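Local structure of flagellar basal body protein (Helicobacter pylori, 5NPY) at residues 89-94 against 505-510; 266-271 against 389-394; 402-407 against 412-417; 517-520 against 524-527. The protein probably builds part of the flagellar hook, the curved extracellular joint that passes torque from the rotary motor to the flagellar filament. All blocks are in the same frame, centred on the assembly; numbering follows the deposited sequence.

Contact 1. Residues 89-94 against 505-510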
loop_
_atom_site.group_PDB
_atom_site.type_symbol
_atom_site.label_atom_id
_atom_site.label_comp_id
_atom_site.label_asym_id
_atom_site.label_seq_id
_atom_site.Cartn_x
_atom_site.Cartn_y
_atom_site.Cartn_z
ATOM N N MET A 89 -15.271 -18.378 -31.918
ATOM C CA MET A 89 -15.969 -17.135 -31.624
ATOM C C MET A 89 -16.796 -16.725 -32.830
ATOM O O MET A 89 -16.611 -17.236 -33.939
ATOM C CB MET A 89 -14.991 -16.014 -31.239
ATOM C CG MET A 89 -13.922 -15.721 -32.300
ATOM S SD MET A 89 -12.713 -14.500 -31.737
ATOM C CE MET A 89 -11.677 -15.521 -30.686
ATOM N N ALA A 90 -17.720 -15.793 -32.596
ATOM C CA ALA A 90 -18.614 -15.299 -33.634
ATOM C C ALA A 90 -18.769 -13.793 -33.499
ATOM O O ALA A 90 -18.872 -13.267 -32.387
ATOM C CB ALA A 90 -19.990 -15.977 -33.569
ATOM N N TYR A 91 -18.784 -13.106 -34.639
ATOM C CA TYR A 91 -18.906 -11.657 -34.701
ATOM C C TYR A 91 -20.315 -11.291 -35.149
ATOM O O TYR A 91 -20.783 -11.772 -36.187
ATOM C CB TYR A 91 -17.866 -11.068 -35.661
ATOM C CG TYR A 91 -17.878 -9.552 -35.750
ATOM C CD1 TYR A 91 -18.136 -8.906 -36.953
ATOM C CD2 TYR A 91 -17.631 -8.762 -34.628
ATOM C CE1 TYR A 91 -18.142 -7.512 -37.041
ATOM C CE2 TYR A 91 -17.639 -7.371 -34.707
ATOM C CZ TYR A 91 -17.894 -6.756 -35.918
ATOM O OH TYR A 91 -17.899 -5.386 -36.004
ATOM N N GLN A 92 -20.991 -10.459 -34.361
ATOM C CA GLN A 92 -22.258 -9.854 -34.757
ATOM C C GLN A 92 -22.019 -8.422 -35.208
ATOM O O GLN A 92 -21.169 -7.726 -34.654
ATOM C CB GLN A 92 -23.259 -9.848 -33.607
ATOM C CG GLN A 92 -23.925 -11.162 -33.305
ATOM C CD GLN A 92 -25.055 -10.982 -32.310
ATOM O OE1 GLN A 92 -25.572 -11.948 -31.755
ATOM N NE2 GLN A 92 -25.444 -9.729 -32.079
ATOM N N GLY A 93 -22.770 -7.982 -36.199
ATOM C CA GLY A 93 -22.606 -6.638 -36.727
ATOM C C GLY A 93 -21.833 -6.617 -38.031
ATOM O O GLY A 93 -21.578 -7.649 -38.660
ATOM N N LYS A 94 -21.461 -5.400 -38.439
ATOM C CA LYS A 94 -20.729 -5.186 -39.679
ATOM C C LYS A 94 -19.230 -5.239 -39.414
ATOM O O LYS A 94 -18.738 -4.617 -38.468
ATOM C CB LYS A 94 -21.105 -3.844 -40.308
ATOM C CG LYS A 94 -21.517 -3.939 -41.780
ATOM C CD LYS A 94 -22.759 -4.821 -41.944
ATOM C CE LYS A 94 -23.258 -4.857 -43.380
ATOM N NZ LYS A 94 -24.271 -5.940 -43.557
ATOM N N ILE A 505 -8.771 -9.473 -30.610
ATOM C CA ILE A 505 -9.014 -9.957 -31.965
ATOM C C ILE A 505 -9.156 -8.772 -32.907
ATOM O O ILE A 505 -9.936 -7.844 -32.654
ATOM C CB ILE A 505 -10.269 -10.842 -32.005
ATOM C CG1 ILE A 505 -10.156 -11.995 -31.005
ATOM C CG2 ILE A 505 -10.496 -11.388 -33.418
ATOM C CD1 ILE A 505 -9.112 -13.027 -31.372
ATOM N N GLY A 506 -8.400 -8.801 -34.003
ATOM C CA GLY A 506 -8.580 -7.802 -35.040
ATOM C C GLY A 506 -9.988 -7.835 -35.613
ATOM O O GLY A 506 -10.583 -8.901 -35.809
ATOM N N ILE A 507 -10.532 -6.641 -35.855
ATOM C CA ILE A 507 -11.816 -6.450 -36.518
ATOM C C ILE A 507 -11.663 -5.254 -37.446
ATOM O O ILE A 507 -11.143 -4.212 -37.039
ATOM C CB ILE A 507 -12.971 -6.211 -35.521
ATOM C CG1 ILE A 507 -13.266 -7.465 -34.703
ATOM C CG2 ILE A 507 -14.240 -5.795 -36.254
ATOM C CD1 ILE A 507 -14.059 -8.521 -35.460
ATOM N N LEU A 508 -12.091 -5.403 -38.692
ATOM C CA LEU A 508 -12.035 -4.321 -39.665
ATOM C C LEU A 508 -13.360 -4.252 -40.409
ATOM O O LEU A 508 -13.969 -5.285 -40.708
ATOM C CB LEU A 508 -10.882 -4.499 -40.665
ATOM C CG LEU A 508 -9.470 -4.487 -40.070
ATOM C CD1 LEU A 508 -8.483 -5.030 -41.071
ATOM C CD2 LEU A 508 -9.070 -3.081 -39.638
ATOM N N ALA A 509 -13.805 -3.032 -40.694
ATOM C CA ALA A 509 -15.042 -2.787 -41.415
ATOM C C ALA A 509 -14.754 -1.969 -42.667
ATOM O O ALA A 509 -13.654 -1.447 -42.863
ATOM C CB ALA A 509 -16.072 -2.069 -40.532
ATOM N N PHE A 510 -15.771 -1.866 -43.516
ATOM C CA PHE A 510 -15.678 -1.121 -44.757
ATOM C C PHE A 510 -17.011 -0.448 -45.016
ATOM O O PHE A 510 -18.059 -0.942 -44.597
ATOM C CB PHE A 510 -15.331 -2.017 -45.943
ATOM C CG PHE A 510 -14.083 -2.822 -45.752
ATOM C CD1 PHE A 510 -14.120 -4.037 -45.084
ATOM C CD2 PHE A 510 -12.870 -2.371 -46.258
ATOM C CE1 PHE A 510 -12.965 -4.781 -44.915
ATOM C CE2 PHE A 510 -11.714 -3.112 -46.095
ATOM C CZ PHE A 510 -11.760 -4.314 -45.419
#
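M89 and Y91 of strand 87-93 pack on I505 and I507 near the end of strand 499-509, while K94, just beyond the first strand, meets A509 through its backbone O; no hydrogen bond crosses the contact. The two chains run nearly the same way, 19° apart end to end. They lie too far apart to pair as strands, with the CA atoms of Y91 and I507 9.0 Å from each other, and close in to 6.4 Å between the CA atoms of K94 and A509.

The apolar packing has two parts. M89 and I505 reach toward each other tip to tip, M89 CE standing 3.6 Å from I505 CD1 while SD lies against I505 CG1; the bend at the end of the methionine chain (chi3 79°) lays SD and CE together against the isoleucine. Further along, Y91 carries a CH-pi contact. The methyl I507 CD1 sits over one ring face, 3.9 Å from the centroid of the Y91 ring and 18° off the normal, shifted toward the CD2 rim, and I507 CG2 follows the same ring out to CZ and OH.

The polar term stays within residues 89-94. Y91 OH donates to K94 O at 2.7 Å, approaching from above the carbonyl plane, which ties the far end of the ring to its own chain. K94 O in turn lies 4.2 Å from A509 CB.

These buried side chains form part of a hydrophobic core between sheets: F97 of strand 97-100 and I557 of strand 555-559 both pack on M89, I505 and I507, while F554 meets A509.

Contact 2. Residues 266-271 against 389-394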
loop_
_atom_site.group_PDB
_atom_site.type_symbol
_atom_site.label_atom_id
_atom_site.label_comp_id
_atom_site.label_asym_id
_atom_site.label_seq_id
_atom_site.Cartn_x
_atom_site.Cartn_y
_atom_site.Cartn_z
ATOM N N TYR A 266 -0.399 21.840 31.408
ATOM C CA TYR A 266 -0.080 21.187 30.151
ATOM C C TYR A 266 -0.353 22.122 28.985
ATOM O O TYR A 266 -1.423 22.740 28.904
ATOM C CB TYR A 266 -0.875 19.890 29.984
ATOM C CG TYR A 266 -0.593 19.187 28.674
ATOM C CD1 TYR A 266 -1.408 19.390 27.556
ATOM C CD2 TYR A 266 0.507 18.328 28.542
ATOM C CE1 TYR A 266 -1.138 18.758 26.339
ATOM C CE2 TYR A 266 0.777 17.680 27.328
ATOM C CZ TYR A 266 -0.053 17.895 26.239
ATOM O OH TYR A 266 0.201 17.273 25.049
ATOM N N GLY A 267 0.605 22.188 28.072
ATOM C CA GLY A 267 0.490 23.020 26.890
ATOM C C GLY A 267 1.860 23.302 26.304
ATOM O O GLY A 267 2.885 22.828 26.797
ATOM N N ASP A 268 1.854 24.079 25.219
ATOM C CA ASP A 268 3.080 24.508 24.538
ATOM C C ASP A 268 4.122 24.973 25.556
ATOM O O ASP A 268 3.907 25.965 26.264
ATOM C CB ASP A 268 2.753 25.623 23.528
ATOM C CG ASP A 268 3.959 26.025 22.640
ATOM O OD1 ASP A 268 3.730 26.443 21.484
ATOM O OD2 ASP A 268 5.126 25.937 23.085
ATOM N N ALA A 269 5.244 24.253 25.658
ATOM C CA ALA A 269 6.247 24.570 26.676
ATOM C C ALA A 269 6.797 25.997 26.559
ATOM O O ALA A 269 7.339 26.516 27.541
ATOM C CB ALA A 269 7.405 23.556 26.623
ATOM N N GLU A 270 6.651 26.653 25.403
ATOM C CA GLU A 270 7.197 27.994 25.223
ATOM C C GLU A 270 6.205 29.117 25.525
ATOM O O GLU A 270 6.613 30.284 25.529
ATOM C CB GLU A 270 7.742 28.161 23.796
ATOM C CG GLU A 270 8.740 27.076 23.426
ATOM C CD GLU A 270 9.651 27.435 22.268
ATOM O OE1 GLU A 270 9.274 27.191 21.100
ATOM O OE2 GLU A 270 10.761 27.941 22.531
ATOM N N LYS A 271 5.155 29.075 25.838
ATOM C CA LYS A 271 3.943 29.842 26.095
ATOM C C LYS A 271 3.581 29.767 27.569
ATOM O O LYS A 271 4.057 28.898 28.305
ATOM C CB LYS A 271 2.771 29.326 25.264
ATOM C CG LYS A 271 2.991 29.442 23.781
ATOM C CD LYS A 271 3.016 30.895 23.327
ATOM C CE LYS A 271 3.242 30.988 21.813
ATOM N NZ LYS A 271 2.093 30.395 21.019
ATOM N N PRO A 389 0.491 27.851 15.032
ATOM C CA PRO A 389 1.495 27.486 14.017
ATOM C C PRO A 389 2.945 27.649 14.471
ATOM O O PRO A 389 3.828 27.008 13.895
ATOM C CB PRO A 389 1.173 28.422 12.841
ATOM C CG PRO A 389 -0.192 29.049 13.152
ATOM C CD PRO A 389 -0.701 28.484 14.434
ATOM N N THR A 390 3.223 28.455 15.500
ATOM C CA THR A 390 4.604 28.563 15.982
ATOM C C THR A 390 5.039 27.416 16.896
ATOM O O THR A 390 6.236 27.318 17.202
ATOM C CB THR A 390 4.832 29.876 16.739
ATOM O OG1 THR A 390 4.201 29.820 18.028
ATOM C CG2 THR A 390 4.285 31.041 15.955
ATOM N N SER A 391 4.113 26.576 17.359
ATOM C CA SER A 391 4.470 25.518 18.305
ATOM C C SER A 391 5.381 24.513 17.621
ATOM O O SER A 391 5.103 24.078 16.500
ATOM C CB SER A 391 3.214 24.813 18.832
ATOM O OG SER A 391 2.275 25.746 19.325
ATOM N N LYS A 392 6.481 24.157 18.279
ATOM C CA LYS A 392 7.414 23.234 17.640
ATOM C C LYS A 392 6.887 21.806 17.588
ATOM O O LYS A 392 7.349 21.026 16.752
ATOM C CB LYS A 392 8.759 23.268 18.358
ATOM C CG LYS A 392 9.429 24.598 18.218
ATOM C CD LYS A 392 10.691 24.693 19.040
ATOM C CE LYS A 392 11.471 25.902 18.590
ATOM N NZ LYS A 392 10.603 27.121 18.654
ATOM N N ARG A 393 5.939 21.443 18.461
ATOM C CA ARG A 393 5.414 20.085 18.453
ATOM C C ARG A 393 3.913 20.165 18.232
ATOM O O ARG A 393 3.124 19.544 18.958
ATOM C CB ARG A 393 5.766 19.362 19.752
ATOM C CG ARG A 393 7.283 19.307 20.055
ATOM C CD ARG A 393 7.498 18.718 21.437
ATOM N NE ARG A 393 6.908 17.379 21.513
ATOM C CZ ARG A 393 7.572 16.234 21.672
ATOM N NH1 ARG A 393 8.889 16.199 21.843
ATOM N NH2 ARG A 393 6.878 15.107 21.722
ATOM N N LYS A 394 3.520 20.957 17.229
ATOM C CA LYS A 394 2.114 21.062 16.874
ATOM C C LYS A 394 1.576 19.760 16.279
ATOM O O LYS A 394 0.454 19.331 16.604
ATOM C CB LYS A 394 1.912 22.212 15.886
ATOM C CG LYS A 394 0.481 22.705 15.812
ATOM C CD LYS A 394 -0.041 22.617 14.414
ATOM C CE LYS A 394 0.862 23.363 13.443
ATOM N NZ LYS A 394 0.689 22.788 12.094
HETATM O O HOH W 1 6.866 25.709 20.891
HETATM O O HOH W 2 4.873 28.556 20.505
#
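D268 and S391 meet where two surface loops approach, with S391 OG 2.7 Å from D268 OD1. This hydroxyl has a choice of acceptors, since S388 O is also within its reach. The aspartate projects across the gap because its CG is anti to the backbone N (chi1 -173°), and its two oxygens divide the work. D268 OD1 lies beside S391 OG and accepts from a water, 2.6 Å away, that T390 OG1 shares. D268 OD2 turns back to accept from E270 N at 2.9 Å, on its anti side though tilted out of the carboxylate plane, which closes an Asx turn and holds the carboxylate against its own loop, within the type I beta turn D268 to K271.

E270 and K392 cross at about a right angle. The lysine bends at its last torsion (chi4 54°) to bring K392 NZ to the syn lone pair of E270 OE1, a salt bridge of 2.8 Å between two exposed side chains. A second water joins the two acids to the opposite loop, donating to D268 OD2 and E270 OE1 and accepting from K392 N. K271 crosses T390 in a similar way, but the polar ends of both side chains bond to S388.

The contact links the loop between strands 260-266 and 275-276 to the loop between strands 370-381 and 396-406, thus joining two different sheets. From the second loop R393 turns to N381 and N226 and lines the pocket of the bound tris-hydroxymethyl-methyl-ammonium.

Contact 3. Residues 402-407 against 412-417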
loop_
_atom_site.group_PDB
_atom_site.type_symbol
_atom_site.label_atom_id
_atom_site.label_comp_id
_atom_site.label_asym_id
_atom_site.label_seq_id
_atom_site.Cartn_x
_atom_site.Cartn_y
_atom_site.Cartn_z
ATOM N N SER A 402 10.293 -0.418 11.039
ATOM C CA SER A 402 9.948 -1.302 9.929
ATOM C C SER A 402 11.070 -2.297 9.607
ATOM O O SER A 402 12.260 -1.953 9.650
ATOM C CB SER A 402 9.606 -0.509 8.666
ATOM O OG SER A 402 8.601 0.468 8.892
ATOM N N TYR A 403 10.674 -3.517 9.229
ATOM C CA TYR A 403 11.597 -4.613 8.940
ATOM C C TYR A 403 10.835 -5.682 8.167
ATOM O O TYR A 403 9.606 -5.618 8.025
ATOM C CB TYR A 403 12.204 -5.191 10.224
ATOM C CG TYR A 403 11.145 -5.494 11.270
ATOM C CD1 TYR A 403 10.544 -6.751 11.334
ATOM C CD2 TYR A 403 10.717 -4.515 12.171
ATOM C CE1 TYR A 403 9.554 -7.030 12.275
ATOM C CE2 TYR A 403 9.707 -4.792 13.110
ATOM C CZ TYR A 403 9.139 -6.063 13.146
ATOM O OH TYR A 403 8.162 -6.374 14.049
ATOM N N ILE A 404 11.583 -6.677 7.681
ATOM C CA ILE A 404 11.060 -7.760 6.851
ATOM C C ILE A 404 11.290 -9.086 7.565
ATOM O O ILE A 404 12.421 -9.401 7.952
ATOM C CB ILE A 404 11.730 -7.777 5.467
ATOM C CG1 ILE A 404 11.429 -6.485 4.719
ATOM C CG2 ILE A 404 11.266 -8.987 4.673
ATOM C CD1 ILE A 404 12.139 -6.397 3.390
ATOM N N VAL A 405 10.233 -9.875 7.733
ATOM C CA VAL A 405 10.357 -11.146 8.431
ATOM C C VAL A 405 10.119 -12.278 7.446
ATOM O O VAL A 405 9.281 -12.174 6.544
ATOM C CB VAL A 405 9.423 -11.258 9.661
ATOM C CG1 VAL A 405 8.857 -9.910 10.042
ATOM C CG2 VAL A 405 8.328 -12.311 9.460
ATOM N N ASP A 406 10.892 -13.338 7.598
ATOM C CA ASP A 406 10.631 -14.572 6.880
ATOM C C ASP A 406 9.449 -15.273 7.541
ATOM O O ASP A 406 9.548 -15.653 8.716
ATOM C CB ASP A 406 11.872 -15.458 6.900
ATOM C CG ASP A 406 11.675 -16.780 6.166
ATOM O OD1 ASP A 406 10.693 -16.929 5.409
ATOM O OD2 ASP A 406 12.527 -17.668 6.331
ATOM N N PRO A 407 8.317 -15.438 6.852
ATOM C CA PRO A 407 7.193 -16.154 7.474
ATOM C C PRO A 407 7.528 -17.590 7.801
ATOM O O PRO A 407 6.861 -18.189 8.648
ATOM C CB PRO A 407 6.085 -16.067 6.414
ATOM C CG PRO A 407 6.823 -15.974 5.120
ATOM C CD PRO A 407 8.093 -15.192 5.419
ATOM N N PRO A 412 13.005 -11.856 11.487
ATOM C CA PRO A 412 13.472 -10.813 10.571
ATOM C C PRO A 412 14.734 -11.234 9.830
ATOM O O PRO A 412 15.619 -11.882 10.394
ATOM C CB PRO A 412 13.745 -9.623 11.497
ATOM C CG PRO A 412 12.921 -9.872 12.709
ATOM C CD PRO A 412 12.821 -11.354 12.862
ATOM N N ILE A 413 14.807 -10.834 8.557
ATOM C CA ILE A 413 15.982 -11.005 7.702
ATOM C C ILE A 413 16.835 -9.751 7.829
ATOM O O ILE A 413 17.895 -9.633 7.205
ATOM C CB ILE A 413 15.591 -11.234 6.227
ATOM C CG1 ILE A 413 14.655 -10.115 5.746
ATOM C CG2 ILE A 413 14.953 -12.611 6.018
ATOM C CD1 ILE A 413 14.789 -9.783 4.277
ATOM N N ASN A 414 16.402 -8.840 8.691
ATOM C CA ASN A 414 16.652 -7.419 8.548
ATOM C C ASN A 414 16.969 -6.810 9.901
ATOM O O ASN A 414 16.511 -7.301 10.934
ATOM C CB ASN A 414 15.385 -6.737 7.987
ATOM C CG ASN A 414 15.618 -6.048 6.682
ATOM O OD1 ASN A 414 16.664 -6.201 6.053
ATOM N ND2 ASN A 414 14.641 -5.280 6.260
ATOM N N ASP A 415 17.749 -5.688 9.886
ATOM C CA ASP A 415 17.614 -4.890 11.096
ATOM C C ASP A 415 16.461 -3.903 10.925
ATOM O O ASP A 415 16.097 -3.554 9.800
ATOM C CB ASP A 415 18.907 -4.124 11.393
ATOM C CG ASP A 415 19.867 -4.892 12.303
ATOM O OD1 ASP A 415 19.833 -6.146 12.304
ATOM O OD2 ASP A 415 20.660 -4.225 13.015
ATOM N N PRO A 416 15.833 -3.447 11.999
ATOM C CA PRO A 416 14.740 -2.473 11.838
ATOM C C PRO A 416 15.234 -1.117 11.341
ATOM O O PRO A 416 16.328 -0.667 11.688
ATOM C CB PRO A 416 14.132 -2.372 13.244
ATOM C CG PRO A 416 15.172 -2.984 14.177
ATOM C CD PRO A 416 15.884 -4.019 13.354
ATOM N N THR A 417 14.405 -0.479 10.508
ATOM C CA THR A 417 14.608 0.881 10.022
ATOM C C THR A 417 13.558 1.806 10.646
ATOM O O THR A 417 12.348 1.591 10.476
ATOM C CB THR A 417 14.513 0.948 8.496
ATOM O OG1 THR A 417 15.387 -0.024 7.900
ATOM C CG2 THR A 417 14.901 2.356 8.010
HETATM O O HOH W 3 9.919 2.720 9.400
HETATM O O HOH W 4 14.725 -2.572 7.816
#
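A beta hairpin of strands 396-406 and 411-423 contains this contact, and its antiparallel pairing is interrupted by a shift of two residues in register. S402 and T417 form a hydrogen-bonded pair: S402 N donates to T417 O at 2.9 Å, and T417 N returns a nearly straight bond to S402 O (2.7 Å, 175°). Nearer the turn, V405 and P412 make a non-hydrogen-bonded pair, followed by I413 N to I404 O at 2.8 Å.

Between the two pairs the second strand bows outward and a water bridges the strands, donating to S402 O and D415 O and accepting from T417 OG1. On the opposite side from this water, the Y403 ring is flanked near its base by two prolines, obliquely: Y403 CD1 is 4.2 Å from P412 CG and CD2 equally far from P416 CB; the phenol OH bonds to E376 of strand 370-381. I404 and I413 meet on the other side of the strand from Y403, against F439 of strand 435-439. I413 holds CG1 between its backbone N and carbonyl carbon (chi1 53°), which brings the end of the chain back over the first strand and sets I413 CD1 3.6 Å from I404 CG2.

Contact 4. Residues 517-520 against 524-527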
loop_
_atom_site.group_PDB
_atom_site.type_symbol
_atom_site.label_atom_id
_atom_site.label_comp_id
_atom_site.label_asym_id
_atom_site.label_seq_id
_atom_site.Cartn_x
_atom_site.Cartn_y
_atom_site.Cartn_z
ATOM N N ARG A 517 -13.366 -8.651 -52.971
ATOM C CA ARG A 517 -13.302 -9.809 -53.860
ATOM C C ARG A 517 -13.417 -11.096 -53.055
ATOM O O ARG A 517 -12.724 -11.271 -52.049
ATOM C CB ARG A 517 -11.997 -9.823 -54.662
ATOM C CG ARG A 517 -11.743 -11.116 -55.460
ATOM C CD ARG A 517 -10.321 -11.173 -56.028
ATOM N NE ARG A 517 -10.021 -10.031 -56.893
ATOM C CZ ARG A 517 -8.793 -9.663 -57.261
ATOM N NH1 ARG A 517 -7.741 -10.348 -56.836
ATOM N NH2 ARG A 517 -8.614 -8.609 -58.048
ATOM N N LYS A 518 -14.265 -12.001 -53.517
ATOM C CA LYS A 518 -14.446 -13.297 -52.885
ATOM C C LYS A 518 -13.428 -14.286 -53.448
ATOM O O LYS A 518 -13.210 -14.337 -54.664
ATOM C CB LYS A 518 -15.871 -13.789 -53.124
ATOM C CG LYS A 518 -16.432 -14.675 -52.043
ATOM C CD LYS A 518 -17.948 -14.640 -52.082
ATOM C CE LYS A 518 -18.518 -16.039 -52.149
ATOM N NZ LYS A 518 -17.927 -16.906 -51.107
ATOM N N ILE A 519 -12.789 -15.045 -52.557
ATOM C CA ILE A 519 -11.858 -16.109 -52.925
ATOM C C ILE A 519 -12.341 -17.383 -52.240
ATOM O O ILE A 519 -11.669 -17.937 -51.361
ATOM C CB ILE A 519 -10.409 -15.752 -52.543
ATOM C CG1 ILE A 519 -9.990 -14.457 -53.230
ATOM C CG2 ILE A 519 -9.432 -16.834 -52.968
ATOM C CD1 ILE A 519 -10.208 -13.229 -52.401
ATOM N N GLY A 520 -13.526 -17.840 -52.624
ATOM C CA GLY A 520 -14.200 -18.903 -51.915
ATOM C C GLY A 520 -15.084 -18.373 -50.798
ATOM O O GLY A 520 -15.129 -17.178 -50.500
ATOM N N TYR A 524 -12.453 -13.059 -48.092
ATOM C CA TYR A 524 -12.587 -11.937 -49.007
ATOM C C TYR A 524 -11.256 -11.187 -49.013
ATOM O O TYR A 524 -10.337 -11.529 -48.270
ATOM C CB TYR A 524 -13.779 -11.047 -48.618
ATOM C CG TYR A 524 -15.111 -11.774 -48.691
ATOM C CD1 TYR A 524 -15.460 -12.743 -47.749
ATOM C CD2 TYR A 524 -16.018 -11.499 -49.707
ATOM C CE1 TYR A 524 -16.672 -13.415 -47.827
ATOM C CE2 TYR A 524 -17.226 -12.155 -49.784
ATOM C CZ TYR A 524 -17.548 -13.114 -48.850
ATOM O OH TYR A 524 -18.753 -13.771 -48.941
ATOM N N GLU A 525 -11.144 -10.175 -49.869
ATOM C CA GLU A 525 -9.880 -9.483 -50.081
ATOM C C GLU A 525 -10.187 -8.124 -50.682
ATOM O O GLU A 525 -11.208 -7.949 -51.347
ATOM C CB GLU A 525 -8.962 -10.282 -51.010
ATOM C CG GLU A 525 -7.526 -10.316 -50.601
ATOM C CD GLU A 525 -6.657 -10.915 -51.683
ATOM O OE1 GLU A 525 -5.496 -11.273 -51.395
ATOM O OE2 GLU A 525 -7.132 -11.040 -52.835
ATOM N N MET A 526 -9.309 -7.161 -50.433
ATOM C CA MET A 526 -9.451 -5.862 -51.070
ATOM C C MET A 526 -8.902 -5.911 -52.503
ATOM O O MET A 526 -8.117 -6.795 -52.864
ATOM C CB MET A 526 -8.743 -4.791 -50.235
ATOM C CG MET A 526 -9.191 -4.761 -48.766
ATOM S SD MET A 526 -8.263 -3.642 -47.668
ATOM C CE MET A 526 -6.700 -4.525 -47.483
ATOM N N GLN A 527 -9.338 -4.950 -53.324
ATOM C CA GLN A 527 -8.994 -4.894 -54.745
ATOM C C GLN A 527 -9.170 -3.457 -55.237
ATOM O O GLN A 527 -9.670 -2.595 -54.510
ATOM C CB GLN A 527 -9.860 -5.866 -55.550
ATOM C CG GLN A 527 -11.350 -5.697 -55.271
ATOM C CD GLN A 527 -12.213 -6.658 -56.051
ATOM O OE1 GLN A 527 -11.720 -7.432 -56.870
ATOM N NE2 GLN A 527 -13.515 -6.618 -55.795
#
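R517 and E525 form an antiparallel hydrogen-bonded pair in which R517 N donates to E525 O at 2.8 Å, in the plane of that carbonyl, and K518 with Y524 makes the adjoining non-hydrogen-bonded pair. Beside them Y524 CA lies 3.1 Å from R517 O in a CA-H...O contact.

K518 and Y524 project from one face, side by side and pointing the same way. The lysine methylenes run along the CE2 and CZ side of the ring, K518 CG 3.5 Å from Y524 CE2 and K518 CD 3.4 Å from Y524 OH, before bends at its last two torsions turn NZ back to a weak bond with G520 O. This is a short two-stranded beta hairpin at the protein surface, and Y524 joins it to the body of the domain by meeting the ring of W96.

R517 and E525 occupy the other face. The arginine bends at chi3 (-58°), and R517 NE donates a bent hydrogen bond to Q527 OE1 (3.1 Å, 138°) from above the amide carbonyl plane, with guanidinium and amide turned 80° apart; Q527 NE2 bonds to G515 O, which helps to orient the amide. E525 OE2 is 4.1 Å from R517 NH1, well out of the guanidinium plane, so that probably only the opposite charges attract; no N-H points at the oxygen. I519 crosses E525 obliquely and sets I519 CD1 3.5 Å from E525 CB.

How the contacts relate
The four contacts are spread along an elongated chain. Contacts 1 and 4 lie together at one end, with centres 16 Å apart; strand 499-509 leads on to strand 517-519, and F510 CE2 packs on M526 SD at 3.8 Å. Contact 2 lies across the chain's centre from both, its centre 70 Å from that of contact 1, and contact 3 falls between, 36 Å from contact 2 between centres. Strand 396-406 relates these two, since the 389-394 loop leads into it and contact 3 uses its far end. Contacts 2 and 3 both fall within the chain loop closed by contact 1, consistent with a domain near the modelled ends built from early and late sequence, into which the part holding contacts 2 and 3 is inserted.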